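Local coordinates for protein rhamnonate dehydratase (Gibberella zeae PH-1, PDB 3FXG) that probably dehydrates L-rhamnonate to a 2-keto-3-deoxy acid, as a magnesium-binding member of the enolase superfamily, at residues G65-E70 with P88-V93; E172-K177 with E211-D216; G180-K185 with D216-V221. One frame throughout, in Å; residues are numbered along the deposited sequence.

In the fold
Contact 1 belongs to the N-terminal domain and lies across the chain's centre from the other two, about 35 Å from contact 3 between centres. It is buried and wholly apolar, a helix laid on one face of an antiparallel sheet. Contacts 2 and 3 are neighbours in the barrel domain, with centres about 7 Å apart; they share Asp216, and Val213 of one packs on Ile219 of the other. Contact 2 joins two outer helices near the surface, mixing methyl contacts with a lysine-to-carbonyl bond and a water. Contact 3 is mostly buried and pairs the two parallel strands beneath those helices through backbone bonds, reaching toward the magnesium site.

Contact 1 of 3, residues G65-E70 with P88-V93; sequences GSFLVE and PACWLV
Phe67 presents one face of its ring to the CB methyl of Ala89, which stands almost over the middle: Ala89 CB is 3.6 Å from the ring centroid and only 11° off the normal. This is a CH-pi contact in which all six ring carbons take part. The nearest of them, Phe67 CE2, is 3.6 Å from Ala89 CB. The farthest, Phe67 CD1, is still within 4.1 Å of Ala89 CB, so the methyl sits nearly centred. Phe67 CG is set between the backbone N and the carbonyl carbon (chi1 77°), under that methyl, while CB itself stays against Cys90.

Two further side chains of the helix reach Phe67 obliquely. Cys90 SG lies 3.7 Å from Phe67 CB and next nearest to CD1, at the root of the ring. Its distance to the ring centroid is 5.0 Å, an oblique sulfur-aromatic contact. One turn on from Ala89, Val93 brings its CG2 branch to 4.1 Å from Phe67 CE1. The same methyl also meets CG2 of Val69 at 4.3 Å, a looser contact that extends the patch two residues along the strand. Everything that meets here is apolar or sulfur, and all five residues are buried.

The strand and helix segments run at 26° to each other, close to parallel, so Ala89 and Val93 follow Phe67 and Val69 in the same order. Phe67 and Val69 also touch Val135 of helix 128-148, while Ala89 and Val93 touch Val132, so that helix packs on both partners. Strand 66-73 is hydrogen-bonded between strands 78-84 and 11-19 in the antiparallel sheet of the enolase-type N-terminal domain, and Cys90 and Val93 carry helix 86-101 across onto Ser16 and Ile14 of strand 11-19.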
ATOM      1  N   GLY A  65     -18.960  -4.944 -40.534  1.00 16.60           N
ATOM      2  CA  GLY A  65     -19.819  -4.126 -41.370  1.00 16.71           C
ATOM      3  C   GLY A  65     -20.688  -3.235 -40.501  1.00 17.02           C
ATOM      4  O   GLY A  65     -20.590  -3.269 -39.271  1.00 16.65           O
ATOM      5  N   SER A  66     -21.548  -2.444 -41.133  1.00 16.37           N
ATOM      6  CA  SER A  66     -22.423  -1.530 -40.405  1.00 16.70           C
ATOM      7  C   SER A  66     -23.871  -2.006 -40.404  1.00 16.22           C
ATOM      8  O   SER A  66     -24.272  -2.793 -41.260  1.00 15.69           O
ATOM      9  CB  SER A  66     -22.364  -0.141 -41.042  1.00 16.97           C
ATOM     10  OG  SER A  66     -21.028   0.310 -41.178  1.00 22.74           O
ATOM     11  N   PHE A  67     -24.647  -1.534 -39.432  1.00 15.32           N
ATOM     12  CA  PHE A  67     -26.061  -1.874 -39.348  1.00 15.50           C
ATOM     13  C   PHE A  67     -26.837  -0.658 -38.857  1.00 15.52           C
ATOM     14  O   PHE A  67     -26.252   0.292 -38.328  1.00 15.35           O
ATOM     15  CB  PHE A  67     -26.294  -3.104 -38.443  1.00 15.17           C
ATOM     16  CG  PHE A  67     -26.221  -2.828 -36.958  1.00 14.88           C
ATOM     17  CD1 PHE A  67     -27.371  -2.896 -36.171  1.00 14.16           C
ATOM     18  CD2 PHE A  67     -25.003  -2.570 -36.337  1.00 13.87           C
ATOM     19  CE1 PHE A  67     -27.309  -2.717 -34.783  1.00 14.16           C
ATOM     20  CE2 PHE A  67     -24.927  -2.389 -34.950  1.00 14.91           C
ATOM     21  CZ  PHE A  67     -26.082  -2.464 -34.174  1.00 13.16           C
ATOM     22  N   LEU A  68     -28.148  -0.675 -39.069  1.00 14.97           N
ATOM     23  CA  LEU A  68     -29.009   0.427 -38.663  1.00 15.68           C
ATOM     24  C   LEU A  68     -30.188  -0.099 -37.865  1.00 13.82           C
ATOM     25  O   LEU A  68     -30.755  -1.143 -38.185  1.00 14.34           O
ATOM     26  CB  LEU A  68     -29.541   1.168 -39.895  1.00 16.64           C
ATOM     27  CG  LEU A  68     -30.545   2.295 -39.635  1.00 18.31           C
ATOM     28  CD1 LEU A  68     -29.797   3.572 -39.298  1.00 20.14           C
ATOM     29  CD2 LEU A  68     -31.414   2.515 -40.865  1.00 21.14           C
ATOM     30  N   VAL A  69     -30.559   0.634 -36.827  1.00 13.94           N
ATOM     31  CA  VAL A  69     -31.688   0.250 -35.998  1.00 14.32           C
ATOM     32  C   VAL A  69     -32.742   1.348 -36.047  1.00 15.83           C
ATOM     33  O   VAL A  69     -32.419   2.531 -35.946  1.00 15.21           O
ATOM     34  CB  VAL A  69     -31.258   0.038 -34.528  1.00 14.67           C
ATOM     35  CG1 VAL A  69     -32.483  -0.115 -33.641  1.00 14.91           C
ATOM     36  CG2 VAL A  69     -30.369  -1.194 -34.422  1.00 15.87           C
ATOM     37  N   GLU A  70     -33.998   0.954 -36.219  1.00 15.37           N
ATOM     38  CA  GLU A  70     -35.096   1.911 -36.234  1.00 16.53           C
ATOM     39  C   GLU A  70     -36.064   1.520 -35.126  1.00 15.38           C
ATOM     40  O   GLU A  70     -36.426   0.352 -34.996  1.00 14.85           O
ATOM     41  CB  GLU A  70     -35.850   1.893 -37.571  1.00 17.85           C
ATOM     42  CG  GLU A  70     -35.036   2.276 -38.798  1.00 21.47           C
ATOM     43  CD  GLU A  70     -35.910   2.452 -40.036  1.00 23.80           C
ATOM     44  OE1 GLU A  70     -36.772   1.584 -40.281  1.00 24.45           O
ATOM     45  OE2 GLU A  70     -35.735   3.450 -40.766  1.00 24.77           O
ATOM     46  N   PRO A  88     -24.398 -10.154 -37.400  1.00 15.01           N
ATOM     47  CA  PRO A  88     -24.515 -10.686 -36.037  1.00 15.25           C
ATOM     48  C   PRO A  88     -25.182  -9.712 -35.066  1.00 13.94           C
ATOM     49  O   PRO A  88     -25.875 -10.126 -34.135  1.00 12.96           O
ATOM     50  CB  PRO A  88     -23.068 -11.019 -35.666  1.00 16.37           C
ATOM     51  CG  PRO A  88     -22.266 -10.046 -36.484  1.00 17.69           C
ATOM     52  CD  PRO A  88     -22.986 -10.059 -37.812  1.00 15.96           C
ATOM     53  N   ALA A  89     -24.981  -8.417 -35.293  1.00 14.32           N
ATOM     54  CA  ALA A  89     -25.580  -7.396 -34.445  1.00 13.09           C
ATOM     55  C   ALA A  89     -27.094  -7.423 -34.626  1.00 13.44           C
ATOM     56  O   ALA A  89     -27.846  -7.408 -33.649  1.00 10.92           O
ATOM     57  CB  ALA A  89     -25.031  -6.018 -34.807  1.00 12.43           C
ATOM     58  N   CYS A  90     -27.538  -7.471 -35.881  1.00 12.84           N
ATOM     59  CA  CYS A  90     -28.967  -7.499 -36.181  1.00 12.83           C
ATOM     60  C   CYS A  90     -29.634  -8.743 -35.619  1.00 12.86           C
ATOM     61  O   CYS A  90     -30.777  -8.691 -35.169  1.00 13.20           O
ATOM     62  CB  CYS A  90     -29.204  -7.440 -37.693  1.00 13.75           C
ATOM     63  SG  CYS A  90     -28.730  -5.875 -38.454  1.00 14.88           S
ATOM     64  N   TRP A  91     -28.919  -9.863 -35.652  1.00 12.32           N
ATOM     65  CA  TRP A  91     -29.457 -11.118 -35.137  1.00 12.49           C
ATOM     66  C   TRP A  91     -29.765 -10.960 -33.650  1.00 12.53           C
ATOM     67  O   TRP A  91     -30.830 -11.362 -33.182  1.00 12.34           O
ATOM     68  CB  TRP A  91     -28.444 -12.245 -35.331  1.00 12.43           C
ATOM     69  CG  TRP A  91     -29.010 -13.616 -35.128  1.00 12.90           C
ATOM     70  CD1 TRP A  91     -29.534 -14.440 -36.087  1.00 12.65           C
ATOM     71  CD2 TRP A  91     -29.105 -14.331 -33.889  1.00 14.76           C
ATOM     72  NE1 TRP A  91     -29.943 -15.623 -35.522  1.00 14.25           N
ATOM     73  CE2 TRP A  91     -29.692 -15.584 -34.175  1.00 13.81           C
ATOM     74  CE3 TRP A  91     -28.748 -14.032 -32.564  1.00 14.79           C
ATOM     75  CZ2 TRP A  91     -29.933 -16.545 -33.183  1.00 15.05           C
ATOM     76  CZ3 TRP A  91     -28.988 -14.988 -31.575  1.00 16.68           C
ATOM     77  CH2 TRP A  91     -29.575 -16.232 -31.893  1.00 16.01           C
ATOM     78  N   LEU A  92     -28.830 -10.367 -32.914  1.00 12.15           N
ATOM     79  CA  LEU A  92     -29.004 -10.162 -31.478  1.00 13.05           C
ATOM     80  C   LEU A  92     -30.121  -9.174 -31.163  1.00 12.38           C
ATOM     81  O   LEU A  92     -30.897  -9.381 -30.228  1.00 12.36           O
ATOM     82  CB  LEU A  92     -27.689  -9.684 -30.855  1.00 11.89           C
ATOM     83  CG  LEU A  92     -26.554 -10.713 -30.851  1.00 12.56           C
ATOM     84  CD1 LEU A  92     -25.254 -10.046 -30.425  1.00 13.99           C
ATOM     85  CD2 LEU A  92     -26.903 -11.857 -29.907  1.00 13.21           C
ATOM     86  N   VAL A  93     -30.203  -8.101 -31.943  1.00 12.40           N
ATOM     87  CA  VAL A  93     -31.237  -7.093 -31.741  1.00 12.71           C
ATOM     88  C   VAL A  93     -32.617  -7.732 -31.593  1.00 13.55           C
ATOM     89  O   VAL A  93     -33.333  -7.481 -30.623  1.00 14.45           O
ATOM     90  CB  VAL A  93     -31.306  -6.101 -32.932  1.00 13.15           C
ATOM     91  CG1 VAL A  93     -32.572  -5.263 -32.834  1.00 14.63           C
ATOM     92  CG2 VAL A  93     -30.077  -5.197 -32.941  1.00 11.86           C
TER

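Contact 2 of 3, residues E172-K177 with E211-D216; sequences EPTAAK and EAVGPD
Val213 and Pro173 set their side chains at about a right angle, with the CG1 methyl of the valine 3.9 Å from Pro173 CB and only slightly farther from CG of the same ring. That methyl is anti to the carbonyl carbon of Val213 (chi1 -60°), which turns it toward the first turn of helix 173-179. It serves two residues there, because Thr174 CG2 also comes within 3.9 Å of Val213 CG1, its side chain meeting the valine at a slant. Thr174 CG2 then touches Ala212 CB, methyl to methyl, at 3.7 Å. The threonine thus uses its carbon branch to bridge two consecutive residues at the end of the longer helix.

Lys177, one turn further on, spans the gap with a fully extended chain. Its NZ donates to Val213 O at 2.8 Å, approaching from above the carbonyl plane, 35° out of it. A water accepts from Lys177 NZ at 2.8 Å and donates a weak bond back to Ala212 O, so the ammonium group grips Val213 O directly and reaches Ala212 O through a weak water link. Both carbonyls belong to the last turn before Gly214 leaves helical geometry with positive phi, and the lysine's charge probably interacts favourably with that C-terminal end.

In the TIM-barrel-like domain these are successive outer helices: helix 173-179 leads into strand 184-187, and helix 195-213 into strand 219-222. Lys177 also packs on Phe217 and Ala176 on Phe181, so the helix pair rests on the lead-ins to those two adjacent parallel strands.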
ATOM      1  N   GLU A 172      -2.039  13.179 -42.447  1.00 16.37           N
ATOM      2  CA  GLU A 172      -1.535  14.487 -42.863  1.00 18.01           C
ATOM      3  C   GLU A 172      -1.829  15.623 -41.884  1.00 17.73           C
ATOM      4  O   GLU A 172      -2.764  16.396 -42.081  1.00 18.37           O
ATOM      5  CB  GLU A 172      -2.110  14.846 -44.238  1.00 19.22           C
ATOM      6  CG  GLU A 172      -1.789  13.847 -45.352  1.00 20.43           C
ATOM      7  CD  GLU A 172      -0.315  13.815 -45.718  1.00 22.70           C
ATOM      8  OE1 GLU A 172       0.391  14.812 -45.458  1.00 23.63           O
ATOM      9  OE2 GLU A 172       0.137  12.797 -46.283  1.00 23.33           O
ATOM     10  N   PRO A 173      -1.021  15.749 -40.821  1.00 18.16           N
ATOM     11  CA  PRO A 173      -1.250  16.819 -39.847  1.00 17.79           C
ATOM     12  C   PRO A 173      -1.159  18.234 -40.422  1.00 16.87           C
ATOM     13  O   PRO A 173      -1.738  19.159 -39.860  1.00 15.75           O
ATOM     14  CB  PRO A 173      -0.201  16.542 -38.769  1.00 17.70           C
ATOM     15  CG  PRO A 173       0.889  15.848 -39.517  1.00 18.32           C
ATOM     16  CD  PRO A 173       0.131  14.920 -40.430  1.00 17.16           C
ATOM     17  N   THR A 174      -0.439  18.414 -41.531  1.00 16.99           N
ATOM     18  CA  THR A 174      -0.345  19.747 -42.133  1.00 17.09           C
ATOM     19  C   THR A 174      -1.719  20.148 -42.666  1.00 16.33           C
ATOM     20  O   THR A 174      -2.066  21.327 -42.688  1.00 16.24           O
ATOM     21  CB  THR A 174       0.685  19.810 -43.301  1.00 17.22           C
ATOM     22  OG1 THR A 174       0.394  18.791 -44.264  1.00 18.49           O
ATOM     23  CG2 THR A 174       2.108  19.636 -42.779  1.00 18.69           C
ATOM     24  N   ALA A 175      -2.501  19.158 -43.089  1.00 17.91           N
ATOM     25  CA  ALA A 175      -3.844  19.412 -43.601  1.00 17.58           C
ATOM     26  C   ALA A 175      -4.764  19.784 -42.440  1.00 18.27           C
ATOM     27  O   ALA A 175      -5.584  20.695 -42.549  1.00 18.37           O
ATOM     28  CB  ALA A 175      -4.375  18.180 -44.321  1.00 18.91           C
ATOM     29  N   ALA A 176      -4.620  19.075 -41.325  1.00 17.91           N
ATOM     30  CA  ALA A 176      -5.425  19.356 -40.144  1.00 16.90           C
ATOM     31  C   ALA A 176      -5.181  20.803 -39.722  1.00 17.46           C
ATOM     32  O   ALA A 176      -6.117  21.559 -39.453  1.00 17.92           O
ATOM     33  CB  ALA A 176      -5.040  18.408 -39.014  1.00 16.65           C
ATOM     34  N   LYS A 177      -3.911  21.187 -39.678  1.00 16.73           N
ATOM     35  CA  LYS A 177      -3.540  22.541 -39.295  1.00 18.65           C
ATOM     36  C   LYS A 177      -4.155  23.562 -40.257  1.00 18.69           C
ATOM     37  O   LYS A 177      -4.733  24.561 -39.832  1.00 19.76           O
ATOM     38  CB  LYS A 177      -2.015  22.670 -39.294  1.00 18.72           C
ATOM     39  CG  LYS A 177      -1.482  24.047 -38.943  1.00 18.95           C
ATOM     40  CD  LYS A 177       0.039  24.047 -38.999  1.00 22.09           C
ATOM     41  CE  LYS A 177       0.619  25.411 -38.678  1.00 25.38           C
ATOM     42  NZ  LYS A 177       2.104  25.374 -38.775  1.00 29.09           N
ATOM     43  N   GLU A 211       8.542  18.331 -37.965  1.00 22.16           N
ATOM     44  CA  GLU A 211       9.275  19.251 -38.822  1.00 24.46           C
ATOM     45  C   GLU A 211       8.297  19.966 -39.753  1.00 23.45           C
ATOM     46  O   GLU A 211       8.393  21.173 -39.965  1.00 23.62           O
ATOM     47  CB  GLU A 211      10.309  18.479 -39.649  1.00 27.58           C
ATOM     48  CG  GLU A 211      11.216  19.347 -40.511  1.00 35.80           C
ATOM     49  CD  GLU A 211      12.136  18.525 -41.408  1.00 40.52           C
ATOM     50  OE1 GLU A 211      13.045  19.117 -42.032  1.00 44.19           O
ATOM     51  OE2 GLU A 211      11.950  17.291 -41.497  1.00 43.45           O
ATOM     52  N   ALA A 212       7.345  19.213 -40.290  1.00 22.42           N
ATOM     53  CA  ALA A 212       6.364  19.760 -41.218  1.00 21.37           C
ATOM     54  C   ALA A 212       5.385  20.776 -40.632  1.00 21.61           C
ATOM     55  O   ALA A 212       5.102  21.794 -41.262  1.00 20.68           O
ATOM     56  CB  ALA A 212       5.591  18.623 -41.875  1.00 20.64           C
ATOM     57  N   VAL A 213       4.869  20.512 -39.434  1.00 19.62           N
ATOM     58  CA  VAL A 213       3.897  21.418 -38.823  1.00 18.43           C
ATOM     59  C   VAL A 213       4.475  22.524 -37.952  1.00 18.06           C
ATOM     60  O   VAL A 213       3.760  23.445 -37.563  1.00 19.25           O
ATOM     61  CB  VAL A 213       2.864  20.638 -37.979  1.00 17.66           C
ATOM     62  CG1 VAL A 213       2.112  19.657 -38.862  1.00 17.51           C
ATOM     63  CG2 VAL A 213       3.560  19.912 -36.836  1.00 15.08           C
ATOM     64  N   GLY A 214       5.761  22.445 -37.642  1.00 19.14           N
ATOM     65  CA  GLY A 214       6.355  23.467 -36.801  1.00 21.46           C
ATOM     66  C   GLY A 214       6.408  23.020 -35.350  1.00 21.91           C
ATOM     67  O   GLY A 214       5.821  22.000 -34.993  1.00 23.39           O
ATOM     68  N   PRO A 215       7.082  23.781 -34.481  1.00 23.36           N
ATOM     69  CA  PRO A 215       7.216  23.454 -33.059  1.00 24.05           C
ATOM     70  C   PRO A 215       5.989  23.636 -32.172  1.00 24.55           C
ATOM     71  O   PRO A 215       5.897  23.014 -31.114  1.00 26.80           O
ATOM     72  CB  PRO A 215       8.364  24.353 -32.621  1.00 24.09           C
ATOM     73  CG  PRO A 215       8.103  25.593 -33.424  1.00 24.56           C
ATOM     74  CD  PRO A 215       7.807  25.027 -34.799  1.00 23.90           C
ATOM     75  N   ASP A 216       5.044  24.471 -32.593  1.00 24.08           N
ATOM     76  CA  ASP A 216       3.869  24.735 -31.771  1.00 24.52           C
ATOM     77  C   ASP A 216       2.612  23.903 -32.014  1.00 24.04           C
ATOM     78  O   ASP A 216       1.824  23.698 -31.090  1.00 24.83           O
ATOM     79  CB  ASP A 216       3.498  26.215 -31.868  1.00 26.47           C
ATOM     80  CG  ASP A 216       4.685  27.128 -31.639  1.00 29.26           C
ATOM     81  OD1 ASP A 216       5.495  26.837 -30.738  1.00 27.75           O
ATOM     82  OD2 ASP A 216       4.803  28.141 -32.355  1.00 33.47           O
TER
HETATM   83  O   HOH W   1       2.380  23.991 -41.214  1.00 45.80           O

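Contact 3 of 3, residues G180-K185 with D216-V221; sequences GFWGGK and DFPIMV
Gly184 bonds to the neighbouring strand through both its N-H and its carbonyl: Gly184 N donates to Pro218 O at 2.9 Å, and Gly184 O accepts from Met220 N at 2.9 Å. Both bonds are nearly straight, and they set the parallel register of Gly184 with Ile219 and Lys185 with Met220. Two CA-H...O contacts, Ile219 CA to Gly184 O and Lys185 CA to Met220 O, back them up.

The ring contacts involve Trp182 and Phe217. Trp182 makes apolar ones: it meets selenomethionine Met220 at about a right angle, CE lying 3.6 Å from Trp182 CH2, while Pro218 CB approaches Trp182 CZ3 at 3.8 Å. Phe217 lies obliquely against the glycine backbone, Phe217 CZ 3.4 Å from Gly183 CA; Phe181 O lies in the ring plane at its edge, 3.5 Å from Phe217 CE1. Lys185 packs only its aliphatic part here, CG on Met220 CB at 3.7 Å.

Salt bridges to Glu248 and Glu345 and a bond to Tyr167 OH hold Lys185 NZ. The lysine side chain lies about 4 Å from the magnesium ion that Glu248 also binds, and the strand pairing probably fixes where that side chain starts from.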
ATOM      1  N   GLY A 180      -7.972  24.199 -39.904  1.00 16.97           N
ATOM      2  CA  GLY A 180      -8.465  24.825 -38.689  1.00 16.09           C
ATOM      3  C   GLY A 180      -8.536  23.963 -37.440  1.00 15.27           C
ATOM      4  O   GLY A 180      -8.948  24.446 -36.383  1.00 14.73           O
ATOM      5  N   PHE A 181      -8.162  22.692 -37.546  1.00 15.48           N
ATOM      6  CA  PHE A 181      -8.178  21.808 -36.379  1.00 14.90           C
ATOM      7  C   PHE A 181      -7.074  22.273 -35.429  1.00 15.89           C
ATOM      8  O   PHE A 181      -6.036  22.763 -35.881  1.00 15.83           O
ATOM      9  CB  PHE A 181      -7.950  20.359 -36.819  1.00 14.00           C
ATOM     10  CG  PHE A 181      -9.096  19.781 -37.603  1.00 13.60           C
ATOM     11  CD1 PHE A 181     -10.186  19.214 -36.952  1.00 14.11           C
ATOM     12  CD2 PHE A 181      -9.105  19.841 -38.994  1.00 12.67           C
ATOM     13  CE1 PHE A 181     -11.272  18.715 -37.672  1.00 12.88           C
ATOM     14  CE2 PHE A 181     -10.185  19.347 -39.726  1.00 14.06           C
ATOM     15  CZ  PHE A 181     -11.273  18.783 -39.061  1.00 14.56           C
ATOM     16  N   TRP A 182      -7.292  22.132 -34.121  1.00 15.13           N
ATOM     17  CA  TRP A 182      -6.296  22.585 -33.155  1.00 15.33           C
ATOM     18  C   TRP A 182      -5.084  21.675 -33.017  1.00 13.55           C
ATOM     19  O   TRP A 182      -4.041  22.099 -32.523  1.00 14.69           O
ATOM     20  CB  TRP A 182      -6.929  22.825 -31.767  1.00 14.16           C
ATOM     21  CG  TRP A 182      -7.415  21.601 -31.016  1.00 15.03           C
ATOM     22  CD1 TRP A 182      -8.696  21.122 -30.967  1.00 14.63           C
ATOM     23  CD2 TRP A 182      -6.632  20.728 -30.187  1.00 16.13           C
ATOM     24  NE1 TRP A 182      -8.757  20.009 -30.158  1.00 15.67           N
ATOM     25  CE2 TRP A 182      -7.506  19.745 -29.668  1.00 15.70           C
ATOM     26  CE3 TRP A 182      -5.275  20.681 -29.832  1.00 16.99           C
ATOM     27  CZ2 TRP A 182      -7.068  18.723 -28.815  1.00 16.63           C
ATOM     28  CZ3 TRP A 182      -4.839  19.663 -28.980  1.00 18.75           C
ATOM     29  CH2 TRP A 182      -5.736  18.700 -28.483  1.00 17.51           C
ATOM     30  N   GLY A 183      -5.220  20.430 -33.461  1.00 14.04           N
ATOM     31  CA  GLY A 183      -4.118  19.488 -33.375  1.00 12.42           C
ATOM     32  C   GLY A 183      -4.278  18.341 -34.356  1.00 12.52           C
ATOM     33  O   GLY A 183      -5.348  18.158 -34.947  1.00 12.57           O
ATOM     34  N   GLY A 184      -3.215  17.567 -34.535  1.00 11.61           N
ATOM     35  CA  GLY A 184      -3.275  16.440 -35.448  1.00 11.56           C
ATOM     36  C   GLY A 184      -2.778  15.159 -34.808  1.00 11.84           C
ATOM     37  O   GLY A 184      -1.723  15.155 -34.182  1.00 12.92           O
ATOM     38  N   LYS A 185      -3.536  14.074 -34.953  1.00 12.23           N
ATOM     39  CA  LYS A 185      -3.138  12.784 -34.389  1.00 12.93           C
ATOM     40  C   LYS A 185      -2.795  11.827 -35.521  1.00 13.32           C
ATOM     41  O   LYS A 185      -3.633  11.534 -36.375  1.00 15.46           O
ATOM     42  CB  LYS A 185      -4.262  12.185 -33.537  1.00 11.93           C
ATOM     43  CG  LYS A 185      -3.850  10.921 -32.778  1.00 14.91           C
ATOM     44  CD  LYS A 185      -4.919  10.478 -31.767  1.00 14.31           C
ATOM     45  CE  LYS A 185      -6.195  10.021 -32.458  1.00 14.10           C
ATOM     46  NZ  LYS A 185      -7.264   9.659 -31.478  1.00 15.64           N
ATOM     47  N   ASP A 216       5.044  24.471 -32.593  1.00 24.08           N
ATOM     48  CA  ASP A 216       3.869  24.735 -31.771  1.00 24.52           C
ATOM     49  C   ASP A 216       2.612  23.903 -32.014  1.00 24.04           C
ATOM     50  O   ASP A 216       1.824  23.698 -31.090  1.00 24.83           O
ATOM     51  CB  ASP A 216       3.498  26.215 -31.868  1.00 26.47           C
ATOM     52  CG  ASP A 216       4.685  27.128 -31.639  1.00 29.26           C
ATOM     53  OD1 ASP A 216       5.495  26.837 -30.738  1.00 27.75           O
ATOM     54  OD2 ASP A 216       4.803  28.141 -32.355  1.00 33.47           O
ATOM     55  N   PHE A 217       2.410  23.430 -33.238  1.00 21.14           N
ATOM     56  CA  PHE A 217       1.211  22.654 -33.534  1.00 19.00           C
ATOM     57  C   PHE A 217       1.158  21.324 -32.779  1.00 17.05           C
ATOM     58  O   PHE A 217       2.046  20.484 -32.916  1.00 17.05           O
ATOM     59  CB  PHE A 217       1.103  22.387 -35.034  1.00 18.34           C
ATOM     60  CG  PHE A 217      -0.236  21.854 -35.450  1.00 17.40           C
ATOM     61  CD1 PHE A 217      -1.370  22.663 -35.384  1.00 17.99           C
ATOM     62  CD2 PHE A 217      -0.374  20.539 -35.878  1.00 16.95           C
ATOM     63  CE1 PHE A 217      -2.623  22.168 -35.740  1.00 15.28           C
ATOM     64  CE2 PHE A 217      -1.624  20.036 -36.236  1.00 17.34           C
ATOM     65  CZ  PHE A 217      -2.749  20.852 -36.166  1.00 15.93           C
ATOM     66  N   PRO A 218       0.105  21.115 -31.975  1.00 15.97           N
ATOM     67  CA  PRO A 218      -0.027  19.869 -31.213  1.00 16.18           C
ATOM     68  C   PRO A 218      -0.101  18.620 -32.089  1.00 15.40           C
ATOM     69  O   PRO A 218      -0.886  18.554 -33.033  1.00 15.81           O
ATOM     70  CB  PRO A 218      -1.312  20.084 -30.413  1.00 15.32           C
ATOM     71  CG  PRO A 218      -1.349  21.575 -30.224  1.00 15.88           C
ATOM     72  CD  PRO A 218      -0.945  22.074 -31.592  1.00 16.75           C
ATOM     73  N   ILE A 219       0.730  17.634 -31.766  1.00 14.98           N
ATOM     74  CA  ILE A 219       0.757  16.370 -32.489  1.00 14.57           C
ATOM     75  C   ILE A 219       0.567  15.238 -31.488  1.00 15.09           C
ATOM     76  O   ILE A 219       1.293  15.149 -30.495  1.00 15.16           O
ATOM     77  CB  ILE A 219       2.104  16.148 -33.218  1.00 16.51           C
ATOM     78  CG1 ILE A 219       2.250  17.150 -34.363  1.00 17.98           C
ATOM     79  CG2 ILE A 219       2.183  14.716 -33.753  1.00 15.69           C
ATOM     80  CD1 ILE A 219       3.561  17.034 -35.106  1.00 23.09           C
HETATM   81  N   MSE A 220      -0.418  14.389 -31.749  1.00 15.18           N
HETATM   82  CA  MSE A 220      -0.704  13.245 -30.894  1.00 15.29           C
HETATM   83  C   MSE A 220      -0.371  11.984 -31.694  1.00 14.95           C
HETATM   84  O   MSE A 220      -0.353  12.015 -32.922  1.00 13.64           O
HETATM   85  CB  MSE A 220      -2.184  13.233 -30.491  1.00 16.48           C
HETATM   86  CG  MSE A 220      -2.606  14.386 -29.580  1.00 18.15           C
HETATM   87 SE   MSE A 220      -2.692  16.131 -30.446  1.00 28.92          SE
HETATM   88  CE  MSE A 220      -4.599  16.207 -30.784  1.00 21.99           C
ATOM     89  N   VAL A 221      -0.109  10.879 -31.005  1.00 12.87           N
ATOM     90  CA  VAL A 221       0.226   9.635 -31.689  1.00 14.11           C
ATOM     91  C   VAL A 221      -0.706   8.495 -31.299  1.00 14.82           C
ATOM     92  O   VAL A 221      -0.824   8.154 -30.121  1.00 15.02           O
ATOM     93  CB  VAL A 221       1.684   9.214 -31.382  1.00 13.44           C
ATOM     94  CG1 VAL A 221       2.044   7.958 -32.165  1.00 13.09           C
ATOM     95  CG2 VAL A 221       2.638  10.360 -31.732  1.00 13.56           C
TER